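Local atomic coordinates of tRNA (uracil(54)-C(5))-methyltransferase (Pyrococcus abyssi, PDB entry 2JJQ), a protein that methylates C5 of uridine 54 in tRNA, taking the methyl group from S-adenosyl-L-methionine and leaving S-adenosyl-L-homocysteine. Residues A[97-100]-A[101-104]; A[278-281]-A[282-285]; A[390-393]-A[394-398]. One frame throughout, in Å; residues are numbered along the deposited sequence.

Interaction 1 of 3, residues A[97-100]-A[101-104]; sequences YDYQ and LEFK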
ATOM      1  N   TYR A  97       7.296  11.174  14.318  1.00 13.10           N
ATOM      2  CA  TYR A  97       7.782  10.433  13.127  1.00 14.48           C
ATOM      3  C   TYR A  97       9.179   9.865  13.312  1.00 14.60           C
ATOM      4  O   TYR A  97       9.492   8.712  12.928  1.00 13.58           O
ATOM      5  CB  TYR A  97       7.666  11.308  11.868  1.00 15.72           C
ATOM      6  CG  TYR A  97       7.952  10.500  10.625  1.00 11.50           C
ATOM      7  CD1 TYR A  97       7.162   9.409  10.314  1.00 13.48           C
ATOM      8  CD2 TYR A  97       8.986  10.865   9.753  1.00 13.83           C
ATOM      9  CE1 TYR A  97       7.396   8.658   9.143  1.00 13.36           C
ATOM     10  CE2 TYR A  97       9.234  10.102   8.603  1.00 14.53           C
ATOM     11  CZ  TYR A  97       8.437   9.005   8.316  1.00 12.89           C
ATOM     12  OH  TYR A  97       8.722   8.220   7.191  1.00 12.47           O
ATOM     13  N   ASP A  98      10.047  10.631  13.988  1.00 14.02           N
ATOM     14  CA  ASP A  98      11.403  10.112  14.176  1.00 13.66           C
ATOM     15  C   ASP A  98      11.372   8.828  15.005  1.00 14.53           C
ATOM     16  O   ASP A  98      12.219   7.933  14.823  1.00 15.12           O
ATOM     17  CB  ASP A  98      12.326  11.163  14.797  1.00 16.04           C
ATOM     18  CG  ASP A  98      12.070  11.363  16.273  1.00 17.65           C
ATOM     19  OD1 ASP A  98      10.908  11.494  16.656  1.00 19.58           O
ATOM     20  OD2 ASP A  98      13.028  11.401  17.090  1.00 22.40           O
ATOM     21  N   TYR A  99      10.424   8.736  15.927  1.00 13.06           N
ATOM     22  CA  TYR A  99      10.342   7.510  16.725  1.00 13.76           C
ATOM     23  C   TYR A  99       9.764   6.383  15.880  1.00 13.16           C
ATOM     24  O   TYR A  99      10.177   5.228  16.018  1.00 13.96           O
ATOM     25  CB  TYR A  99       9.574   7.649  18.047  1.00 13.68           C
ATOM     26  CG  TYR A  99       9.684   6.340  18.795  1.00 14.30           C
ATOM     27  CD1 TYR A  99      10.912   5.915  19.289  1.00 16.89           C
ATOM     28  CD2 TYR A  99       8.622   5.470  18.876  1.00 16.95           C
ATOM     29  CE1 TYR A  99      11.057   4.695  19.879  1.00 17.85           C
ATOM     30  CE2 TYR A  99       8.771   4.206  19.504  1.00 16.71           C
ATOM     31  CZ  TYR A  99       9.992   3.843  19.978  1.00 19.89           C
ATOM     32  OH  TYR A  99      10.227   2.615  20.610  1.00 24.26           O
ATOM     33  N   GLN A 100       8.764   6.690  15.053  1.00 11.25           N
ATOM     34  CA  GLN A 100       8.296   5.631  14.124  1.00 12.36           C
ATOM     35  C   GLN A 100       9.504   5.036  13.403  1.00 12.35           C
ATOM     36  O   GLN A 100       9.567   3.831  13.247  1.00 13.44           O
ATOM     37  CB  GLN A 100       7.310   6.221  13.103  1.00 12.23           C
ATOM     38  CG  GLN A 100       5.980   6.602  13.748  1.00 12.27           C
ATOM     39  CD  GLN A 100       5.013   7.099  12.707  1.00 12.70           C
ATOM     40  OE1 GLN A 100       5.036   6.621  11.570  1.00 12.86           O
ATOM     41  NE2 GLN A 100       4.212   8.100  13.055  1.00 13.79           N
ATOM     42  N   LEU A 101      10.424   5.864  12.900  1.00 12.76           N
ATOM     43  CA  LEU A 101      11.554   5.329  12.133  1.00 13.16           C
ATOM     44  C   LEU A 101      12.509   4.508  13.011  1.00 14.46           C
ATOM     45  O   LEU A 101      13.062   3.501  12.583  1.00 13.95           O
ATOM     46  CB  LEU A 101      12.334   6.486  11.464  1.00 14.24           C
ATOM     47  CG  LEU A 101      11.520   7.265  10.453  1.00 15.36           C
ATOM     48  CD1 LEU A 101      12.442   8.516   9.976  1.00 19.60           C
ATOM     49  CD2 LEU A 101      11.080   6.393   9.291  1.00 18.22           C
ATOM     50  N   GLU A 102      12.676   4.933  14.263  1.00 13.48           N
ATOM     51  CA  GLU A 102      13.514   4.208  15.211  1.00 14.33           C
ATOM     52  C   GLU A 102      12.894   2.821  15.487  1.00 13.16           C
ATOM     53  O   GLU A 102      13.601   1.821  15.522  1.00 13.93           O
ATOM     54  CB  GLU A 102      13.632   5.030  16.507  1.00 16.34           C
ATOM     55  CG  GLU A 102      14.396   4.317  17.598  1.00 22.40           C
ATOM     56  CD  GLU A 102      14.509   5.141  18.888  1.00 33.52           C
ATOM     57  OE1 GLU A 102      14.771   6.366  18.819  1.00 39.35           O
ATOM     58  OE2 GLU A 102      14.369   4.547  19.982  1.00 38.66           O
ATOM     59  N   PHE A 103      11.578   2.768  15.660  1.00 13.42           N
ATOM     60  CA  PHE A 103      10.880   1.514  15.873  1.00 13.22           C
ATOM     61  C   PHE A 103      11.120   0.571  14.680  1.00 13.30           C
ATOM     62  O   PHE A 103      11.342  -0.636  14.863  1.00 13.32           O
ATOM     63  CB  PHE A 103       9.369   1.786  16.036  1.00 13.49           C
ATOM     64  CG  PHE A 103       8.492   0.559  15.789  1.00 12.64           C
ATOM     65  CD1 PHE A 103       8.311  -0.363  16.788  1.00 15.57           C
ATOM     66  CD2 PHE A 103       7.855   0.349  14.558  1.00 14.65           C
ATOM     67  CE1 PHE A 103       7.502  -1.473  16.597  1.00 13.94           C
ATOM     68  CE2 PHE A 103       7.057  -0.752  14.330  1.00 15.20           C
ATOM     69  CZ  PHE A 103       6.904  -1.720  15.361  1.00 16.21           C
ATOM     70  N   LYS A 104      11.073   1.110  13.467  1.00 13.03           N
ATOM     71  CA  LYS A 104      11.253   0.313  12.252  1.00 14.01           C
ATOM     72  C   LYS A 104      12.693  -0.179  12.134  1.00 14.40           C
ATOM     73  O   LYS A 104      12.913  -1.323  11.763  1.00 15.26           O
ATOM     74  CB  LYS A 104      10.805   1.102  11.003  1.00 13.69           C
ATOM     75  CG  LYS A 104       9.270   1.103  10.986  1.00 12.21           C
ATOM     76  CD  LYS A 104       8.662   2.042   9.974  1.00 14.31           C
ATOM     77  CE  LYS A 104       7.138   1.840   9.962  1.00 13.20           C
ATOM     78  NZ  LYS A 104       6.361   2.662   8.936  1.00 15.06           N
TER
HETATM   79  O   HOH W   1      12.753   8.801  19.106  1.00 47.82           O
HETATM   80  O   HOH W   2       6.702   5.252   9.876  1.00 16.17           O

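Interaction 2 of 3, residues A[278-281]-A[282-285]; sequences AVNL and VRKV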
ATOM      1  N   ALA A 278       7.541   6.272  -3.522  1.00 11.67           N
ATOM      2  CA  ALA A 278       7.601   5.434  -4.723  1.00 11.54           C
ATOM      3  C   ALA A 278       8.736   5.954  -5.606  1.00 10.74           C
ATOM      4  O   ALA A 278       9.352   5.185  -6.319  1.00 10.27           O
ATOM      5  CB  ALA A 278       6.278   5.488  -5.449  1.00 12.11           C
ATOM      6  N   VAL A 279       8.942   7.273  -5.617  1.00 11.20           N
ATOM      7  CA  VAL A 279      10.012   7.874  -6.426  1.00 10.09           C
ATOM      8  C   VAL A 279      11.342   7.297  -5.904  1.00 11.06           C
ATOM      9  O   VAL A 279      12.195   6.874  -6.699  1.00 10.62           O
ATOM     10  CB  VAL A 279       9.989   9.408  -6.368  1.00 12.08           C
ATOM     11  CG1 VAL A 279      11.240   9.992  -7.028  1.00 13.00           C
ATOM     12  CG2 VAL A 279       8.696   9.927  -7.075  1.00 10.49           C
ATOM     13  N   ASN A 280      11.533   7.299  -4.585  1.00 10.77           N
ATOM     14  CA  ASN A 280      12.808   6.743  -4.049  1.00 11.80           C
ATOM     15  C   ASN A 280      12.939   5.245  -4.362  1.00 12.27           C
ATOM     16  O   ASN A 280      14.031   4.759  -4.622  1.00 11.47           O
ATOM     17  CB  ASN A 280      12.871   6.955  -2.555  1.00 13.39           C
ATOM     18  CG  ASN A 280      13.112   8.396  -2.195  1.00 14.76           C
ATOM     19  OD1 ASN A 280      13.607   9.193  -3.026  1.00 16.67           O
ATOM     20  ND2 ASN A 280      12.799   8.752  -0.963  1.00 14.53           N
ATOM     21  N   LEU A 281      11.814   4.533  -4.326  1.00 11.45           N
ATOM     22  CA  LEU A 281      11.821   3.067  -4.537  1.00 11.42           C
ATOM     23  C   LEU A 281      12.248   2.719  -5.959  1.00 11.41           C
ATOM     24  O   LEU A 281      13.133   1.888  -6.166  1.00 11.01           O
ATOM     25  CB  LEU A 281      10.399   2.538  -4.218  1.00 12.16           C
ATOM     26  CG  LEU A 281      10.168   1.045  -4.415  1.00 16.86           C
ATOM     27  CD1 LEU A 281      11.142   0.319  -3.499  1.00 21.09           C
ATOM     28  CD2 LEU A 281       8.697   0.784  -4.083  1.00 19.36           C
ATOM     29  N   VAL A 282      11.680   3.384  -6.972  1.00 11.00           N
ATOM     30  CA  VAL A 282      12.085   3.069  -8.368  1.00 12.22           C
ATOM     31  C   VAL A 282      13.522   3.520  -8.614  1.00 13.22           C
ATOM     32  O   VAL A 282      14.233   2.866  -9.330  1.00 13.65           O
ATOM     33  CB  VAL A 282      11.132   3.632  -9.456  1.00 13.98           C
ATOM     34  CG1 VAL A 282       9.751   3.015  -9.270  1.00 11.59           C
ATOM     35  CG2 VAL A 282      10.990   5.174  -9.395  1.00 10.77           C
ATOM     36  N   ARG A 283      13.929   4.648  -8.029  1.00 11.99           N
ATOM     37  CA  ARG A 283      15.327   5.099  -8.200  1.00 13.45           C
ATOM     38  C   ARG A 283      16.252   4.065  -7.575  1.00 14.15           C
ATOM     39  O   ARG A 283      17.285   3.717  -8.176  1.00 14.16           O
ATOM     40  CB  ARG A 283      15.521   6.441  -7.517  1.00 12.58           C
ATOM     41  CG  ARG A 283      14.832   7.570  -8.269  1.00 11.19           C
ATOM     42  CD  ARG A 283      15.123   8.871  -7.464  1.00 13.00           C
ATOM     43  NE  ARG A 283      14.493  10.026  -8.100  1.00 14.37           N
ATOM     44  CZ  ARG A 283      14.544  11.242  -7.559  1.00 17.54           C
ATOM     45  NH1 ARG A 283      15.200  11.410  -6.382  1.00 17.25           N
ATOM     46  NH2 ARG A 283      13.952  12.268  -8.170  1.00 16.99           N
ATOM     47  N   LYS A 284      15.863   3.565  -6.392  1.00 12.98           N
ATOM     48  CA  LYS A 284      16.749   2.628  -5.667  1.00 15.08           C
ATOM     49  C   LYS A 284      16.899   1.359  -6.449  1.00 14.85           C
ATOM     50  O   LYS A 284      18.005   0.868  -6.566  1.00 14.52           O
ATOM     51  CB  LYS A 284      16.239   2.277  -4.260  1.00 16.25           C
ATOM     52  CG  LYS A 284      17.239   1.397  -3.446  1.00 15.50           C
ATOM     53  CD  LYS A 284      18.393   2.383  -2.969  1.00 19.30           C
ATOM     54  CE  LYS A 284      19.544   1.766  -2.290  1.00 28.31           C
ATOM     55  NZ  LYS A 284      20.576   2.881  -2.128  1.00 27.34           N
ATOM     56  N   VAL A 285      15.782   0.802  -6.935  1.00 13.50           N
ATOM     57  CA  VAL A 285      15.853  -0.382  -7.792  1.00 14.66           C
ATOM     58  C   VAL A 285      16.745  -0.143  -9.000  1.00 14.94           C
ATOM     59  O   VAL A 285      17.600  -1.000  -9.308  1.00 15.55           O
ATOM     60  CB  VAL A 285      14.468  -0.899  -8.195  1.00 14.64           C
ATOM     61  CG1 VAL A 285      14.579  -2.046  -9.252  1.00 13.58           C
ATOM     62  CG2 VAL A 285      13.693  -1.356  -6.876  1.00 12.74           C
TER
HETATM   63  O   HOH W   3      16.238   9.361  -4.369  1.00 25.01           O

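Interaction 3 of 3, residues A[390-393]-A[394-398]; sequences ETFA and RDVKM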
ATOM      1  N   GLU A 390       9.887 -10.940   7.444  1.00 17.29           N
ATOM      2  CA  GLU A 390      10.069 -12.314   7.831  1.00 18.43           C
ATOM      3  C   GLU A 390      10.063 -13.264   6.642  1.00 17.90           C
ATOM      4  O   GLU A 390      10.818 -14.236   6.642  1.00 17.48           O
ATOM      5  CB  GLU A 390       9.022 -12.709   8.897  1.00 20.30           C
ATOM      6  CG  GLU A 390       9.282 -11.988  10.210  1.00 24.18           C
ATOM      7  CD  GLU A 390       8.407 -12.464  11.367  1.00 35.28           C
ATOM      8  OE1 GLU A 390       7.296 -13.013  11.126  1.00 36.56           O
ATOM      9  OE2 GLU A 390       8.842 -12.245  12.526  1.00 39.48           O
ATOM     10  N   THR A 391       9.199 -13.006   5.658  1.00 17.14           N
ATOM     11  CA  THR A 391       9.178 -13.830   4.433  1.00 18.11           C
ATOM     12  C   THR A 391      10.436 -13.602   3.603  1.00 17.33           C
ATOM     13  O   THR A 391      11.014 -14.560   3.087  1.00 15.47           O
ATOM     14  CB  THR A 391       7.913 -13.605   3.572  1.00 19.01           C
ATOM     15  OG1 THR A 391       8.018 -12.338   2.921  1.00 28.04           O
ATOM     16  CG2 THR A 391       6.764 -13.496   4.453  1.00 16.09           C
ATOM     17  N   PHE A 392      10.871 -12.343   3.491  1.00 16.22           N
ATOM     18  CA  PHE A 392      12.145 -12.055   2.840  1.00 16.64           C
ATOM     19  C   PHE A 392      13.276 -12.872   3.499  1.00 16.15           C
ATOM     20  O   PHE A 392      14.095 -13.505   2.827  1.00 16.34           O
ATOM     21  CB  PHE A 392      12.489 -10.580   2.968  1.00 16.68           C
ATOM     22  CG  PHE A 392      13.899 -10.287   2.589  1.00 16.69           C
ATOM     23  CD1 PHE A 392      14.291 -10.373   1.237  1.00 18.28           C
ATOM     24  CD2 PHE A 392      14.849  -9.949   3.554  1.00 18.93           C
ATOM     25  CE1 PHE A 392      15.634 -10.096   0.883  1.00 21.12           C
ATOM     26  CE2 PHE A 392      16.140  -9.702   3.215  1.00 20.65           C
ATOM     27  CZ  PHE A 392      16.550  -9.758   1.880  1.00 21.70           C
ATOM     28  N   ALA A 393      13.331 -12.826   4.824  1.00 16.37           N
ATOM     29  CA  ALA A 393      14.417 -13.492   5.567  1.00 16.90           C
ATOM     30  C   ALA A 393      14.427 -14.988   5.291  1.00 16.97           C
ATOM     31  O   ALA A 393      15.499 -15.590   5.145  1.00 16.91           O
ATOM     32  CB  ALA A 393      14.285 -13.222   7.085  1.00 16.49           C
ATOM     33  N   ARG A 394      13.225 -15.569   5.263  1.00 16.79           N
ATOM     34  CA  ARG A 394      12.999 -16.982   4.944  1.00 18.25           C
ATOM     35  C   ARG A 394      13.512 -17.329   3.565  1.00 19.06           C
ATOM     36  O   ARG A 394      14.273 -18.292   3.389  1.00 18.29           O
ATOM     37  CB  ARG A 394      11.512 -17.295   5.008  1.00 17.79           C
ATOM     38  CG  ARG A 394      11.189 -18.829   4.777  1.00 19.38           C
ATOM     39  CD  ARG A 394       9.763 -19.047   4.312  1.00 19.78           C
ATOM     40  NE  ARG A 394       9.483 -18.452   2.990  1.00 21.28           N
ATOM     41  CZ  ARG A 394       8.255 -18.350   2.459  1.00 23.38           C
ATOM     42  NH1 ARG A 394       7.192 -18.793   3.152  1.00 24.38           N
ATOM     43  NH2 ARG A 394       8.082 -17.797   1.248  1.00 23.14           N
ATOM     44  N   ASP A 395      13.082 -16.552   2.561  1.00 18.02           N
ATOM     45  CA  ASP A 395      13.437 -16.847   1.181  1.00 17.74           C
ATOM     46  C   ASP A 395      14.941 -16.650   0.958  1.00 18.58           C
ATOM     47  O   ASP A 395      15.538 -17.388   0.199  1.00 18.86           O
ATOM     48  CB  ASP A 395      12.655 -15.927   0.208  1.00 17.63           C
ATOM     49  CG  ASP A 395      11.185 -16.284   0.074  1.00 18.69           C
ATOM     50  OD1 ASP A 395      10.761 -17.373   0.545  1.00 18.64           O
ATOM     51  OD2 ASP A 395      10.409 -15.440  -0.488  1.00 15.87           O
ATOM     52  N   VAL A 396      15.556 -15.657   1.595  1.00 19.21           N
ATOM     53  CA  VAL A 396      16.965 -15.390   1.299  1.00 21.55           C
ATOM     54  C   VAL A 396      17.847 -16.586   1.756  1.00 22.19           C
ATOM     55  O   VAL A 396      18.826 -16.924   1.086  1.00 21.68           O
ATOM     56  CB  VAL A 396      17.451 -14.005   1.819  1.00 22.43           C
ATOM     57  CG1 VAL A 396      18.986 -13.851   1.629  1.00 24.97           C
ATOM     58  CG2 VAL A 396      16.784 -12.907   1.035  1.00 24.93           C
ATOM     59  N   LYS A 397      17.467 -17.235   2.852  1.00 22.26           N
ATOM     60  CA  LYS A 397      18.169 -18.452   3.322  1.00 24.86           C
ATOM     61  C   LYS A 397      18.132 -19.570   2.296  1.00 25.39           C
ATOM     62  O   LYS A 397      19.107 -20.320   2.161  1.00 26.56           O
ATOM     63  CB  LYS A 397      17.557 -18.979   4.636  1.00 24.19           C
ATOM     64  CG  LYS A 397      17.887 -18.152   5.843  1.00 27.74           C
ATOM     65  CD  LYS A 397      17.179 -18.691   7.108  1.00 31.78           C
ATOM     66  CE  LYS A 397      16.063 -17.761   7.520  1.00 33.13           C
ATOM     67  NZ  LYS A 397      15.801 -17.857   8.990  1.00 36.44           N
ATOM     68  N   MET A 398      17.011 -19.684   1.586  1.00 24.73           N
ATOM     69  CA  MET A 398      16.861 -20.704   0.555  1.00 25.08           C
ATOM     70  C   MET A 398      17.656 -20.364  -0.713  1.00 24.35           C
ATOM     71  O   MET A 398      18.031 -21.253  -1.467  1.00 24.39           O
ATOM     72  CB  MET A 398      15.399 -20.899   0.186  1.00 25.49           C
ATOM     73  CG  MET A 398      14.454 -20.987   1.367  1.00 30.28           C
ATOM     74  SD  MET A 398      12.730 -20.899   0.848  1.00 47.00           S
ATOM     75  CE  MET A 398      11.880 -21.435   2.342  1.00 44.12           C
TER

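Interaction 1 of 3, residues A[97-100]-A[101-104]
Tyr97 and Leu101 meet one turn apart at the start of helix 97-112, where i to i+4 and i to i+3 side-chain pairs line up along an alpha-helix. The backbone bonds are the regular helical ones: Leu101 N donates to Tyr97 O at 3.0 Å, and Phe103 N to Tyr99 O at 2.9 Å, with the Glu102 and Lys104 amides bonded likewise to Asp98 O and Gln100 O.

The apolar contact is a CH-pi one. Leu101 CG stands over one face of the Tyr97 ring, 4.3 Å from its centroid and shifted toward the rim, and the two methyls spread along the ring: CD1 lies against CE2, while CD2 reaches the phenol end. Tyr97 OH itself bonds to Asp410 and to the amide of Ser121, which fixes the ring's far end. On another side of the helix, the Tyr99 ring is met by the Glu102 carboxylate. OE2 comes to the ring edge near its plane, 3.3 Å from CE1, and the carboxylate is turned 74° against the ring. CG lies anti to the Tyr99 nitrogen (chi1 -175°), beside the carbonyl carbon, which sends the ring forward along the helix to where Glu102 stands. Tyr99 also packs on Leu28, as does Phe103, joining the helix to a strand of the TRAM domain.

Two waters complete the polar contacts. One donates to Glu102 OE1 and, weakly, to Asp98 OD2, probably easing the repulsion between the two acids. The other lies between Gln100 and Lys104. Gln100 OE1 also accepts from the His414 amide, and Lys104 NZ forms a salt bridge with Asp410. This second water donates to Gln100 OE1 at 2.7 Å and accepts from Lys104 NZ at 2.8 Å.

Interaction 2 of 3, residues A[278-281]-A[282-285]
Arg283 lies alongside Val279, one turn on in helix 275-288 of the catalytic domain, the two side chains pointing the same way. Regular alpha-helical bonds tie the turns together; Val285 N to Leu281 O is 3.0 Å and nearly straight at 176°.

Among the van der Waals contacts, Val279 CG1 sits under one face of the guanidinium, 3.4 Å from Arg283 NE and offset toward the rim. With CG beside the backbone nitrogen (chi1 -72°) the arginine sets off back along the helix, and its extended run from CG to NE carries the flat end over Val279. Val282 and Leu281 pack on helix 303-310 through Tyr307 and Phe304. Leu281 also touches Glu419, the predicted proton acceptor, and its side chain lies about 6 Å from the bound S-adenosyl-L-homocysteine.

Polar contacts run along the outer side. A water in the guanidinium plane accepts from Arg283 NH1 at 3.1 Å and donates to Asn280 OD1 at 3.0 Å, while Asn280 ND2 is bonded to Gln277 and Arg283 NH2 forms a salt bridge with Asp259.

The guanidinium can thus meet water and carboxylate through its N-H groups while one face, which needs no hydrogen bond, rests on the valine methyl.

Interaction 3 of 3, residues A[390-393]-A[394-398]
A chi1 of 168° on Phe392 lays its ring forward along helix 389-398, on the side where Val396 stands, and Val396 CG2 comes over one face. That methyl is itself anti to the valine carbonyl carbon and beside the nitrogen. It sits toward the rim of the ring; the modelled approach is too close for carbon atoms, so the details of this contact are doubtful.

The other key group is the guanidinium of Arg394. A bend at chi3 (64°) turns it across to Asp395, the next residue, and the two form a salt bridge. NE and NH2 grip the same oxygen side-on, at 3.0 Å from NE to Asp395 OD1 and 2.8 Å from NH2 to OD1. OD1 lies in the guanidinium plane, but the match is uneven at the carboxylate: NH2 comes from the syn side, whereas NE meets OD1 from above the plane. NH2 also bonds to the carbonyl oxygen of Ala364. Asp395 OD2 takes bonds from Tyr384 OH and the Leu366 amide, so both oxygens of this buried acid have donors.

The backbone is alpha-helical, with Asp395 N to Thr391 O at 2.9 Å, and it slackens toward the end, where Lys397 N to Ala393 O is weak at 3.4 Å. Lys397 CE folds in over that same carbonyl oxygen, 3.3 Å away.

Phe392 faces the eight-stranded mixed sheet, stacking edge-to-face with Tyr384 on strand 381-386 and touching strands 403-409 and 419-424. Leu112 packs against Phe392 and Ala393, so the end of helix 97-112 abuts this helix.

Along the chain the three contacts come in series, each within a single helix, and their centres stand 21 to 24 Å apart without touching. Interactions 2 and 3 belong to the catalytic methyltransferase domain; interaction 1 begins helix 97-112, whose far end meets the helix of interaction 3. Strand 419-424 of the eight-stranded mixed sheet is shared by the helices of interactions 2 and 3. Interaction 2 lies nearest the cofactor, while interaction 1 reaches toward the TRAM and cluster regions: it touches strand 24-28, and the side chain of its Gln100 is about 8 Å from that of Cys90, probably a ligand of the iron-sulfur cluster. The tRNA site is probably formed where the three regions meet.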